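Local coordinates for surface glycoprotein (Trypanosoma brucei, PDB 5KLH), which is an insect-stage surface antigen of the parasite; its bilobed ectodomain, the part described here, may act as a sensor, at residues 113-119 / 137-142; 17-21 / 204-208. All blocks are in the same frame, centred on the assembly; numbering follows the deposited sequence.

Contact 1: 113-119 / 137-142; sequences CDCQEKH and SSKCRL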
loop_
_atom_site.group_PDB
_atom_site.type_symbol
_atom_site.label_atom_id
_atom_site.label_comp_id
_atom_site.label_asym_id
_atom_site.label_seq_id
_atom_site.Cartn_x
_atom_site.Cartn_y
_atom_site.Cartn_z
ATOM N N CYS A 113 30.758 17.097 -4.289
ATOM C CA CYS A 113 30.447 16.584 -2.961
ATOM C C CYS A 113 30.262 15.060 -2.946
ATOM O O CYS A 113 30.111 14.432 -3.999
ATOM C CB CYS A 113 29.192 17.270 -2.429
ATOM S SG CYS A 113 27.736 16.897 -3.407
ATOM N N ASP A 114 30.264 14.477 -1.746
ATOM C CA ASP A 114 29.899 13.072 -1.579
ATOM C C ASP A 114 29.029 12.909 -0.344
ATOM O O ASP A 114 29.003 13.782 0.523
ATOM C CB ASP A 114 31.147 12.187 -1.480
ATOM C CG ASP A 114 31.948 12.452 -0.226
ATOM O OD1 ASP A 114 31.513 12.024 0.868
ATOM O OD2 ASP A 114 33.012 13.099 -0.333
ATOM N N CYS A 115 28.323 11.786 -0.261
ATOM C CA CYS A 115 27.428 11.526 0.863
ATOM C C CYS A 115 27.936 10.479 1.837
ATOM O O CYS A 115 27.133 9.784 2.460
ATOM C CB CYS A 115 26.063 11.061 0.359
ATOM S SG CYS A 115 25.224 12.202 -0.715
ATOM N N GLN A 116 29.251 10.355 1.981
ATOM C CA GLN A 116 29.791 9.262 2.782
ATOM C C GLN A 116 29.250 9.214 4.206
ATOM O O GLN A 116 28.862 8.147 4.678
ATOM C CB GLN A 116 31.317 9.327 2.805
ATOM C CG GLN A 116 31.946 8.894 1.490
ATOM C CD GLN A 116 33.430 8.638 1.621
ATOM O OE1 GLN A 116 33.858 7.821 2.438
ATOM N NE2 GLN A 116 34.224 9.330 0.812
ATOM N N GLU A 117 29.211 10.353 4.894
ATOM C CA GLU A 117 28.750 10.329 6.283
ATOM C C GLU A 117 27.287 9.893 6.400
ATOM O O GLU A 117 26.949 9.086 7.262
ATOM C CB GLU A 117 28.934 11.690 6.959
ATOM C CG GLU A 117 28.378 11.714 8.387
ATOM C CD GLU A 117 28.709 12.997 9.136
ATOM O OE1 GLU A 117 28.830 14.053 8.480
ATOM O OE2 GLU A 117 28.847 12.946 10.379
ATOM N N LYS A 118 26.424 10.439 5.545
ATOM C CA LYS A 118 25.012 10.084 5.573
ATOM C C LYS A 118 24.795 8.637 5.137
ATOM O O LYS A 118 23.914 7.966 5.668
ATOM C CB LYS A 118 24.186 11.022 4.686
ATOM C CG LYS A 118 24.025 12.417 5.251
ATOM C CD LYS A 118 23.190 12.408 6.508
ATOM C CE LYS A 118 22.808 13.834 6.884
ATOM N NZ LYS A 118 22.447 14.618 5.660
ATOM N N HIS A 119 25.594 8.167 4.184
ATOM C CA HIS A 119 25.514 6.770 3.750
ATOM C C HIS A 119 25.876 5.841 4.908
ATOM O O HIS A 119 25.174 4.859 5.176
ATOM C CB HIS A 119 26.431 6.520 2.553
ATOM C CG HIS A 119 26.347 5.127 2.014
ATOM N ND1 HIS A 119 27.457 4.412 1.619
ATOM C CD2 HIS A 119 25.282 4.312 1.813
ATOM C CE1 HIS A 119 27.079 3.218 1.193
ATOM N NE2 HIS A 119 25.765 3.133 1.302
ATOM N N SER A 137 28.747 1.551 -3.577
ATOM C CA SER A 137 29.759 2.571 -3.825
ATOM C C SER A 137 30.219 3.181 -2.518
ATOM O O SER A 137 29.445 3.852 -1.836
ATOM C CB SER A 137 29.231 3.666 -4.753
ATOM O OG SER A 137 30.210 4.685 -4.903
ATOM N N SER A 138 31.478 2.936 -2.167
ATOM C CA SER A 138 32.029 3.441 -0.918
ATOM C C SER A 138 32.269 4.946 -0.973
ATOM O O SER A 138 32.011 5.653 -0.000
ATOM C CB SER A 138 33.328 2.713 -0.580
ATOM O OG SER A 138 33.112 1.317 -0.554
ATOM N N LYS A 139 32.750 5.432 -2.108
ATOM C CA LYS A 139 33.017 6.857 -2.246
ATOM C C LYS A 139 31.719 7.661 -2.238
ATOM O O LYS A 139 31.727 8.841 -1.890
ATOM C CB LYS A 139 33.809 7.120 -3.523
ATOM C CG LYS A 139 35.253 6.670 -3.413
ATOM C CD LYS A 139 35.905 6.547 -4.777
ATOM C CE LYS A 139 37.401 6.776 -4.667
ATOM N NZ LYS A 139 37.686 8.091 -4.026
ATOM N N CYS A 140 30.623 7.010 -2.635
ATOM C CA CYS A 140 29.270 7.577 -2.586
ATOM C C CYS A 140 29.217 9.041 -3.046
ATOM O O CYS A 140 28.825 9.922 -2.274
ATOM C CB CYS A 140 28.714 7.449 -1.165
ATOM S SG CYS A 140 26.937 7.686 -1.025
ATOM N N ARG A 141 29.631 9.284 -4.289
ATOM C CA ARG A 141 29.655 10.630 -4.872
ATOM C C ARG A 141 28.260 11.060 -5.273
ATOM O O ARG A 141 27.369 10.224 -5.387
ATOM C CB ARG A 141 30.561 10.695 -6.107
ATOM C CG ARG A 141 31.986 10.188 -5.919
ATOM C CD ARG A 141 32.790 10.417 -7.205
ATOM N NE ARG A 141 34.000 9.598 -7.291
ATOM C CZ ARG A 141 35.143 9.873 -6.665
ATOM N NH1 ARG A 141 35.235 10.944 -5.882
ATOM N NH2 ARG A 141 36.192 9.073 -6.810
ATOM N N LEU A 142 28.091 12.356 -5.514
ATOM C CA LEU A 142 26.812 12.901 -5.959
ATOM C C LEU A 142 26.239 12.081 -7.101
ATOM O O LEU A 142 26.926 11.825 -8.091
ATOM C CB LEU A 142 26.980 14.359 -6.392
ATOM C CG LEU A 142 25.720 15.084 -6.841
ATOM C CD1 LEU A 142 24.698 15.049 -5.743
ATOM C CD2 LEU A 142 26.039 16.525 -7.223
HETATM O O HOH W 1 29.978 5.606 1.934
#
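The backbones of D114 and R141 meet in a single beta bridge, CA to CA 4.1 Å, closed by two hydrogen bonds of unequal quality. C115 N reaches C140 O at 2.8 Å and almost straight, whereas the bond from L142 N to C113 O is longer, 3.3 Å, and more bent. C115 is the N-cap of helix 116-128, and the residue before it prepares that helix: D114 OD1 accepts from Q116 N at 3.0 Å through its anti lone pair, an Asx turn for which the short carboxylate of aspartate is well suited. The CB of D114, meanwhile, rests on the carbonyl oxygens of K139 and C140. Q116 lies along the carbonyls of S138 and K139; its CG comes closest, 3.4 Å from K139 O, with the amide end following alongside.

The sulfur of C140 points inward to the helix. Its SG is anti to the backbone N (chi1 -164°), which sets it 3.8 Å from both C115 CB and H119 CB and oblique to the H119 ring, 4.5 Å from its centroid. Both ring nitrogens of H119 have a partner: ND1 and the carbonyl of S138 share a water lying in the ring plane, while NE2 bonds to Y133, and this pairing should fix the rotation of the ring. On the outer flank, L142 packs its CB against C113 SG.

All three cysteines are in disulfides: C113 with C106, C115 with C101 and C140 with C146. The start of helix 116-128 and the loop following strand 132-135 are thereby tied to neighbouring loops and to strand 145-164, with F99 of strand 85-100 lying against C115, H119 and C140.

Contact 2: 17-21 / 204-208; sequences AVSAF and SEGDP
A17 meets the turn through its carbonyl. A water donates to A17 O and to G206 O, 2.7 Å from each, and so spans the gap between two acceptors that could not bond to one another directly. One residue on, V18 uses a methyl: its CG2 lies 4.2 Å from P208 CB, a loose apolar touch. The valine methyls and the proline ring present apolar surface to I53 of strand 51-63, where helices 12-20 and 208-215 approach it.

F21, the first residue to leave helix 12-20, carries most of the contact. With CG anti to its backbone N (chi1 -180°), the ring extends across to the turn and turns one face to P208. The proline CD stands over the ring centre, 3.4 Å from the centroid and 11° off the normal, a CH-pi contact; the two side chains cross at about a right angle. S204 OG lies at the ring edge, near its plane. D207 runs beside the phenylalanine with its carboxylate plane turned 74° from the ring, bringing OD1 to 3.3 Å from F21 CZ.

S204 to D207 form a type I turn, in which G206 offers its carbonyl to the water. D207 is the N-cap of helix 208-215: OD2 takes the N-H of F209 and bonds to the hydroxyl of S55, and OD1 takes the N-H of V56.

No direct hydrogen bond joins the two segments. Their chemistry implies a junction held by the proline-aromatic CH-pi contact, the V18-P208 touch and one bridging water, with the CD hydrogens of P208, made slightly positive by the adjoining nitrogen, probably well matched to the electron-rich ring face.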
loop_
_atom_site.group_PDB
_atom_site.type_symbol
_atom_site.label_atom_id
_atom_site.label_comp_id
_atom_site.label_asym_id
_atom_site.label_seq_id
_atom_site.Cartn_x
_atom_site.Cartn_y
_atom_site.Cartn_z
ATOM N N ALA A 17 -14.447 13.759 0.369
ATOM C CA ALA A 17 -14.528 12.338 0.039
ATOM C C ALA A 17 -15.508 11.617 0.964
ATOM O O ALA A 17 -16.289 10.769 0.524
ATOM C CB ALA A 17 -13.141 11.688 0.119
ATOM N N VAL A 18 -15.471 11.968 2.242
ATOM C CA VAL A 18 -16.362 11.361 3.220
ATOM C C VAL A 18 -17.816 11.690 2.877
ATOM O O VAL A 18 -18.683 10.823 2.901
ATOM C CB VAL A 18 -16.011 11.845 4.634
ATOM C CG1 VAL A 18 -17.068 11.406 5.637
ATOM C CG2 VAL A 18 -14.651 11.302 5.037
ATOM N N SER A 19 -18.062 12.949 2.528
ATOM C CA SER A 19 -19.405 13.396 2.164
ATOM C C SER A 19 -19.934 12.718 0.912
ATOM O O SER A 19 -21.128 12.434 0.807
ATOM C CB SER A 19 -19.420 14.906 1.958
ATOM O OG SER A 19 -19.042 15.558 3.153
ATOM N N ALA A 20 -19.041 12.479 -0.041
ATOM C CA ALA A 20 -19.405 11.848 -1.308
ATOM C C ALA A 20 -19.550 10.325 -1.233
ATOM O O ALA A 20 -20.116 9.721 -2.144
ATOM C CB ALA A 20 -18.384 12.204 -2.365
ATOM N N PHE A 21 -19.049 9.712 -0.157
ATOM C CA PHE A 21 -19.021 8.255 -0.037
ATOM C C PHE A 21 -20.426 7.683 0.110
ATOM O O PHE A 21 -21.163 8.036 1.039
ATOM C CB PHE A 21 -18.141 7.843 1.157
ATOM C CG PHE A 21 -18.034 6.351 1.380
ATOM C CD1 PHE A 21 -17.618 5.497 0.364
ATOM C CD2 PHE A 21 -18.298 5.817 2.634
ATOM C CE1 PHE A 21 -17.492 4.125 0.599
ATOM C CE2 PHE A 21 -18.176 4.454 2.874
ATOM C CZ PHE A 21 -17.782 3.608 1.859
ATOM N N SER A 204 -13.741 0.106 -2.482
ATOM C CA SER A 204 -14.057 0.966 -3.617
ATOM C C SER A 204 -13.125 2.177 -3.578
ATOM O O SER A 204 -12.657 2.565 -2.506
ATOM C CB SER A 204 -15.532 1.397 -3.611
ATOM O OG SER A 204 -15.820 2.280 -2.537
ATOM N N GLU A 205 -12.831 2.735 -4.752
ATOM C CA GLU A 205 -11.939 3.884 -4.873
ATOM C C GLU A 205 -12.302 5.045 -3.969
ATOM O O GLU A 205 -11.421 5.730 -3.461
ATOM C CB GLU A 205 -11.907 4.408 -6.322
ATOM C CG GLU A 205 -11.018 3.655 -7.247
ATOM C CD GLU A 205 -10.826 4.380 -8.571
ATOM O OE1 GLU A 205 -11.728 5.157 -8.990
ATOM O OE2 GLU A 205 -9.790 4.139 -9.210
ATOM N N GLY A 206 -13.596 5.309 -3.813
ATOM C CA GLY A 206 -14.005 6.453 -3.014
ATOM C C GLY A 206 -14.096 6.190 -1.519
ATOM O O GLY A 206 -14.590 7.044 -0.773
ATOM N N ASP A 207 -13.616 5.036 -1.061
ATOM C CA ASP A 207 -13.707 4.740 0.377
ATOM C C ASP A 207 -12.905 5.719 1.215
ATOM O O ASP A 207 -11.809 6.107 0.837
ATOM C CB ASP A 207 -13.226 3.324 0.679
ATOM C CG ASP A 207 -13.700 2.846 2.024
ATOM O OD1 ASP A 207 -14.802 2.269 2.059
ATOM O OD2 ASP A 207 -12.968 3.037 3.033
ATOM N N PRO A 208 -13.438 6.109 2.382
ATOM C CA PRO A 208 -12.675 7.024 3.233
ATOM C C PRO A 208 -11.348 6.431 3.716
ATOM O O PRO A 208 -10.431 7.176 4.059
ATOM C CB PRO A 208 -13.630 7.263 4.408
ATOM C CG PRO A 208 -14.994 7.165 3.780
ATOM C CD PRO A 208 -14.840 5.985 2.827
HETATM O O HOH W 2 -15.857 9.225 -1.608
#

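Contacts 1 and 2 lie on opposite sides of the chain's centre: their centres are about 31 Å and 17 Å from it and 45 Å from one another. With nearest atoms about 34 Å apart they do not touch, in keeping with the bilobed architecture of this ectodomain. Along the sequence, 113-119 / 137-142 is nested within the loop closed by 17-21 / 204-208. Strand 145-164, with which 85-100 pairs, links the regions: C146 bonds to C140, and A162 to the backbone of E205. Each contact has a bridging water, but contact 1 adds main-chain bonds, with disulfides tying each segment to its surroundings. Neither holds a known ligand site, so any part in sensing remains open.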